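KLLA0E08119p (Kluyveromyces lactis, PDB 3VA7) probably uses ATP and biotin to carboxylate urea to urea-1-carboxylate, this chain being the urea carboxylase part of a larger enzyme that also hydrolyses that product. Local coordinates at residues 31-36 / 54-59; 47-52 / 336-341. All blocks are in the same frame, centred on the assembly; numbering follows the deposited sequence.

Contact 1 of 2, residues 31-36 / 54-59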
loop_
_atom_site.group_PDB
_atom_site.type_symbol
_atom_site.label_atom_id
_atom_site.label_comp_id
_atom_site.label_asym_id
_atom_site.label_seq_id
_atom_site.Cartn_x
_atom_site.Cartn_y
_atom_site.Cartn_z
ATOM N N PHE A 31 9.003 43.913 0.428
ATOM C CA PHE A 31 10.250 43.156 0.386
ATOM C C PHE A 31 10.285 42.383 -0.938
ATOM O O PHE A 31 9.247 42.079 -1.516
ATOM C CB PHE A 31 10.345 42.137 1.523
ATOM C CG PHE A 31 10.284 42.714 2.907
ATOM C CD1 PHE A 31 11.402 43.329 3.477
ATOM C CD2 PHE A 31 9.125 42.578 3.677
ATOM C CE1 PHE A 31 11.348 43.835 4.766
ATOM C CE2 PHE A 31 9.076 43.069 4.967
ATOM C CZ PHE A 31 10.203 43.707 5.515
ATOM N N GLU A 32 11.491 42.066 -1.389
ATOM C CA GLU A 32 11.704 41.510 -2.695
ATOM C C GLU A 32 11.763 39.984 -2.545
ATOM O O GLU A 32 11.049 39.250 -3.221
ATOM C CB GLU A 32 13.002 42.103 -3.268
ATOM C CG GLU A 32 12.968 42.537 -4.742
ATOM C CD GLU A 32 11.741 43.394 -5.097
ATOM O OE1 GLU A 32 11.521 44.412 -4.393
ATOM O OE2 GLU A 32 11.006 43.051 -6.085
ATOM N N THR A 33 12.603 39.515 -1.629
ATOM C CA THR A 33 12.638 38.113 -1.296
ATOM C C THR A 33 12.482 38.007 0.243
ATOM O O THR A 33 13.020 38.845 0.967
ATOM C CB THR A 33 13.927 37.402 -1.874
ATOM O OG1 THR A 33 15.082 37.880 -1.216
ATOM C CG2 THR A 33 14.157 37.738 -3.314
ATOM N N VAL A 34 11.721 37.018 0.723
ATOM C CA VAL A 34 11.416 36.819 2.149
ATOM C C VAL A 34 11.664 35.342 2.512
ATOM O O VAL A 34 11.195 34.476 1.821
ATOM C CB VAL A 34 9.902 37.172 2.479
ATOM C CG1 VAL A 34 9.496 36.634 3.835
ATOM C CG2 VAL A 34 9.617 38.648 2.445
ATOM N N LEU A 35 12.391 35.044 3.588
ATOM C CA LEU A 35 12.587 33.636 4.023
ATOM C C LEU A 35 11.587 33.222 5.111
ATOM O O LEU A 35 11.264 34.049 5.973
ATOM C CB LEU A 35 13.989 33.453 4.562
ATOM C CG LEU A 35 14.413 32.090 5.128
ATOM C CD1 LEU A 35 15.862 31.886 4.672
ATOM C CD2 LEU A 35 14.225 31.929 6.705
ATOM N N ILE A 36 11.104 31.973 5.077
ATOM C CA ILE A 36 10.168 31.497 6.101
ATOM C C ILE A 36 10.901 30.596 7.040
ATOM O O ILE A 36 11.289 29.477 6.665
ATOM C CB ILE A 36 9.048 30.559 5.570
ATOM C CG1 ILE A 36 8.511 30.931 4.172
ATOM C CG2 ILE A 36 7.980 30.310 6.631
ATOM C CD1 ILE A 36 8.225 32.268 3.933
ATOM N N GLY A 54 3.826 38.802 -5.253
ATOM C CA GLY A 54 4.907 38.936 -6.218
ATOM C C GLY A 54 6.253 39.037 -5.525
ATOM O O GLY A 54 7.225 39.559 -6.113
ATOM N N ILE A 55 6.296 38.542 -4.277
ATOM C CA ILE A 55 7.471 38.480 -3.434
ATOM C C ILE A 55 8.120 37.090 -3.471
ATOM O O ILE A 55 7.451 36.076 -3.253
ATOM C CB ILE A 55 7.100 38.749 -1.981
ATOM C CG1 ILE A 55 6.402 40.113 -1.837
ATOM C CG2 ILE A 55 8.330 38.633 -1.077
ATOM C CD1 ILE A 55 5.979 40.420 -0.395
ATOM N N LYS A 56 9.423 37.041 -3.718
ATOM C CA LYS A 56 10.078 35.778 -3.882
ATOM C C LYS A 56 10.184 35.174 -2.510
ATOM O O LYS A 56 10.423 35.893 -1.572
ATOM C CB LYS A 56 11.435 35.932 -4.612
ATOM C CG LYS A 56 11.260 35.844 -6.169
ATOM C CD LYS A 56 12.131 36.856 -6.925
ATOM C CE LYS A 56 13.702 36.588 -6.783
ATOM N NZ LYS A 56 14.692 37.702 -7.208
ATOM N N SER A 57 9.955 33.865 -2.398
ATOM C CA SER A 57 9.984 33.179 -1.144
ATOM C C SER A 57 11.108 32.167 -1.052
ATOM O O SER A 57 11.553 31.552 -2.047
ATOM C CB SER A 57 8.660 32.470 -0.893
ATOM O OG SER A 57 8.460 31.412 -1.803
ATOM N N VAL A 58 11.549 31.977 0.182
ATOM C CA VAL A 58 12.588 31.036 0.485
ATOM C C VAL A 58 12.156 30.051 1.571
ATOM O O VAL A 58 11.801 30.455 2.692
ATOM C CB VAL A 58 13.819 31.786 0.953
ATOM C CG1 VAL A 58 14.931 30.798 1.168
ATOM C CG2 VAL A 58 14.221 32.832 -0.098
ATOM N N ALA A 59 12.194 28.768 1.213
ATOM C CA ALA A 59 11.987 27.667 2.137
ATOM C C ALA A 59 13.264 27.341 2.910
ATOM O O ALA A 59 14.355 27.616 2.425
ATOM C CB ALA A 59 11.524 26.412 1.384
#

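Contact 2 of 2, residues 47-52 / 336-341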
loop_
_atom_site.group_PDB
_atom_site.type_symbol
_atom_site.label_atom_id
_atom_site.label_comp_id
_atom_site.label_asym_id
_atom_site.label_seq_id
_atom_site.Cartn_x
_atom_site.Cartn_y
_atom_site.Cartn_z
ATOM N N MET A 47 3.535 31.347 2.161
ATOM C CA MET A 47 3.903 31.381 0.720
ATOM C C MET A 47 2.791 31.739 -0.268
ATOM O O MET A 47 3.088 32.318 -1.310
ATOM C CB MET A 47 4.580 30.083 0.285
ATOM C CG MET A 47 5.910 29.870 1.025
ATOM S SD MET A 47 6.626 28.250 0.723
ATOM C CE MET A 47 7.975 28.313 1.927
ATOM N N LYS A 48 1.524 31.414 0.035
ATOM C CA LYS A 48 0.462 31.781 -0.908
ATOM C C LYS A 48 0.379 33.289 -0.966
ATOM O O LYS A 48 0.206 33.863 -2.051
ATOM C CB LYS A 48 -0.920 31.283 -0.494
ATOM C CG LYS A 48 -1.124 29.819 -0.572
ATOM C CD LYS A 48 -2.613 29.489 -0.810
ATOM C CE LYS A 48 -3.617 30.653 -0.478
ATOM N NZ LYS A 48 -4.955 30.521 -1.223
ATOM N N THR A 49 0.517 33.924 0.197
ATOM C CA THR A 49 0.369 35.335 0.249
ATOM C C THR A 49 1.569 35.896 -0.483
ATOM O O THR A 49 1.434 36.798 -1.342
ATOM C CB THR A 49 0.297 35.812 1.686
ATOM O OG1 THR A 49 -0.944 35.394 2.288
ATOM C CG2 THR A 49 0.440 37.304 1.754
ATOM N N LEU A 50 2.745 35.358 -0.174
ATOM C CA LEU A 50 3.940 35.907 -0.776
ATOM C C LEU A 50 3.786 35.852 -2.276
ATOM O O LEU A 50 3.862 36.888 -2.944
ATOM C CB LEU A 50 5.198 35.171 -0.336
ATOM C CG LEU A 50 5.726 35.487 1.078
ATOM C CD1 LEU A 50 6.931 34.627 1.299
ATOM C CD2 LEU A 50 6.056 36.966 1.358
ATOM N N LYS A 51 3.498 34.656 -2.800
ATOM C CA LYS A 51 3.214 34.514 -4.215
ATOM C C LYS A 51 2.261 35.599 -4.711
ATOM O O LYS A 51 2.615 36.311 -5.641
ATOM C CB LYS A 51 2.688 33.123 -4.578
ATOM C CG LYS A 51 2.433 32.911 -6.108
ATOM C CD LYS A 51 2.677 31.415 -6.484
ATOM C CE LYS A 51 1.941 30.901 -7.763
ATOM N NZ LYS A 51 0.608 30.176 -7.461
ATOM N N ARG A 52 1.075 35.715 -4.110
ATOM C CA ARG A 52 0.084 36.670 -4.610
ATOM C C ARG A 52 0.668 38.073 -4.626
ATOM O O ARG A 52 0.330 38.863 -5.491
ATOM C CB ARG A 52 -1.216 36.622 -3.806
ATOM C CG ARG A 52 -2.204 37.747 -4.112
ATOM C CD ARG A 52 -3.576 37.573 -3.360
ATOM N NE ARG A 52 -3.442 37.740 -1.894
ATOM C CZ ARG A 52 -3.211 38.907 -1.278
ATOM N NH1 ARG A 52 -3.118 40.060 -1.967
ATOM N NH2 ARG A 52 -3.065 38.923 0.040
ATOM N N ASP A 336 -5.950 39.715 4.929
ATOM C CA ASP A 336 -4.899 38.758 4.918
ATOM C C ASP A 336 -3.884 39.281 5.968
ATOM O O ASP A 336 -3.119 40.227 5.704
ATOM C CB ASP A 336 -4.327 38.651 3.507
ATOM C CG ASP A 336 -3.105 37.739 3.416
ATOM O OD1 ASP A 336 -2.763 37.372 2.260
ATOM O OD2 ASP A 336 -2.460 37.405 4.466
ATOM N N LEU A 337 -3.887 38.639 7.143
ATOM C CA LEU A 337 -3.009 39.012 8.263
ATOM C C LEU A 337 -1.493 38.925 7.976
ATOM O O LEU A 337 -0.759 39.840 8.308
ATOM C CB LEU A 337 -3.379 38.193 9.490
ATOM C CG LEU A 337 -4.791 38.483 10.018
ATOM C CD1 LEU A 337 -4.920 37.641 11.274
ATOM C CD2 LEU A 337 -5.093 40.046 10.310
ATOM N N VAL A 338 -1.026 37.857 7.342
ATOM C CA VAL A 338 0.356 37.805 6.816
ATOM C C VAL A 338 0.675 39.011 5.941
ATOM O O VAL A 338 1.755 39.554 6.031
ATOM C CB VAL A 338 0.696 36.446 6.109
ATOM C CG1 VAL A 338 2.020 36.497 5.274
ATOM C CG2 VAL A 338 0.730 35.301 7.123
ATOM N N GLU A 339 -0.244 39.437 5.084
ATOM C CA GLU A 339 0.048 40.583 4.189
ATOM C C GLU A 339 0.326 41.817 5.062
ATOM O O GLU A 339 1.357 42.475 4.902
ATOM C CB GLU A 339 -1.126 40.898 3.260
ATOM C CG GLU A 339 -0.859 42.133 2.366
ATOM C CD GLU A 339 -2.010 42.498 1.433
ATOM O OE1 GLU A 339 -1.939 43.575 0.793
ATOM O OE2 GLU A 339 -2.986 41.737 1.362
ATOM N N TRP A 340 -0.613 42.099 5.978
ATOM C CA TRP A 340 -0.467 43.130 6.977
ATOM C C TRP A 340 0.862 43.048 7.716
ATOM O O TRP A 340 1.600 44.006 7.745
ATOM C CB TRP A 340 -1.620 43.060 7.941
ATOM C CG TRP A 340 -2.785 43.829 7.498
ATOM C CD1 TRP A 340 -3.459 43.724 6.285
ATOM C CD2 TRP A 340 -3.442 44.871 8.232
ATOM N NE1 TRP A 340 -4.490 44.657 6.227
ATOM C CE2 TRP A 340 -4.515 45.356 7.411
ATOM C CE3 TRP A 340 -3.234 45.451 9.502
ATOM C CZ2 TRP A 340 -5.373 46.382 7.839
ATOM C CZ3 TRP A 340 -4.085 46.440 9.937
ATOM C CH2 TRP A 340 -5.136 46.911 9.109
ATOM N N MET A 341 1.182 41.910 8.292
ATOM C CA MET A 341 2.452 41.755 8.958
ATOM C C MET A 341 3.581 42.214 8.025
ATOM O O MET A 341 4.448 43.011 8.411
ATOM C CB MET A 341 2.680 40.300 9.351
ATOM C CG MET A 341 1.745 39.748 10.470
ATOM S SD MET A 341 2.080 38.012 10.858
ATOM C CE MET A 341 3.797 37.972 11.314
#

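Contact 1 of 2, residues 31-36 / 54-59
The peptide N-H of K56 meets the carbonyl of E32 at its edge, lying in the carbonyl plane, with K56 N 2.8 Å from E32 O. In the next link V34 N lies nearly in line with the K56 C=O bond, whereas V58 N approaches V34 O tilted 24° from the carbonyl plane; I36 N to V58 O is the straightest at the hydrogen (168°). This is the parallel pairing of a beta-alpha-beta crossover, strand 33-36, helix 40-53, strand 56-61, in the biotin carboxylase N-terminal domain. V34 and S57 share the sheet face on which L50 of helix 40-53 rests. T33, L35, K56 and V58 occupy the other, where L35 also packs on helix 92-101. At the entry to the second strand, I55 leans across the first: its CG2 lies 3.7 Å from V34 CG2, and its CG1 lies beside F31 O. An alanine in its place would leave V34 CG2 without its methyl partner and would probably open a gap beside L50. V58 holds CG1 anti to its backbone N (chi1 -176°), which brings V58 CG1 obliquely to L35 CD1, 3.8 Å away. T33 and K56 run alongside each other, and T33 CG2 sits 3.5 Å from K56 CB.

Contact 2 of 2, residues 47-52 / 336-341
T49 lays its CG2 methyl against V338, with T49 CG2 3.9 Å from V338 CG1, while its hydroxyl turns to the acid at the start of the facing helix. D336 OD1 accepts from T49 OG1 at 2.7 Å with its syn lone pair, on the side of the other carboxylate oxygen. R52 NH2 reaches D336 OD1, also at 2.7 Å, but on the anti side and 28° out of the carboxylate plane. A second salt bridge runs from R52 NH2 to E339 OE2 at 3.1 Å. Both acceptors lie near the guanidinium plane, at its edge, although the E339 carboxylate is met from above its own plane. R52 has CG anti to the backbone N (chi1 170°) and bends at chi3, which carries NH2 across to the two acids; the extended E339 side chain crosses it at about a right angle. D336 is the N-cap of helix 337-345, D336 OD2 accepting from E339 N at 3.1 Å. R45, one turn before T49, bridges to that OD2 and also bonds T49 OG1. The contact thus docks helix 40-53 of the biotin carboxylase N-terminal domain on a helix of the ATP-binding domain; segments 47-52 and 337-341 cross at -65°. Two arginines, a hydroxyl and a helix N-terminus around one carboxylate would be expected to keep D336 ionised.

Helix 40-53 unites the two contacts, whose centres lie about 10 Å apart. Contact 1 is largely buried, with E32 and K56 at its exposed end, and joins strands close in sequence through backbone bonds and aliphatic side chains. Contact 2 is partly buried, brings together segments nearly three hundred residues apart, and relies on side-chain charges at a helix start. The helix serves both with different faces: M47 and L50 turn inward to I36 and S57, with M47 CE 3.5 Å from I36 CG1, whereas T49 and R52 turn outward to the second helix. The worked example sets repeating main-chain bonds within a sheet beside side-chain salt bridges between helices distant in sequence.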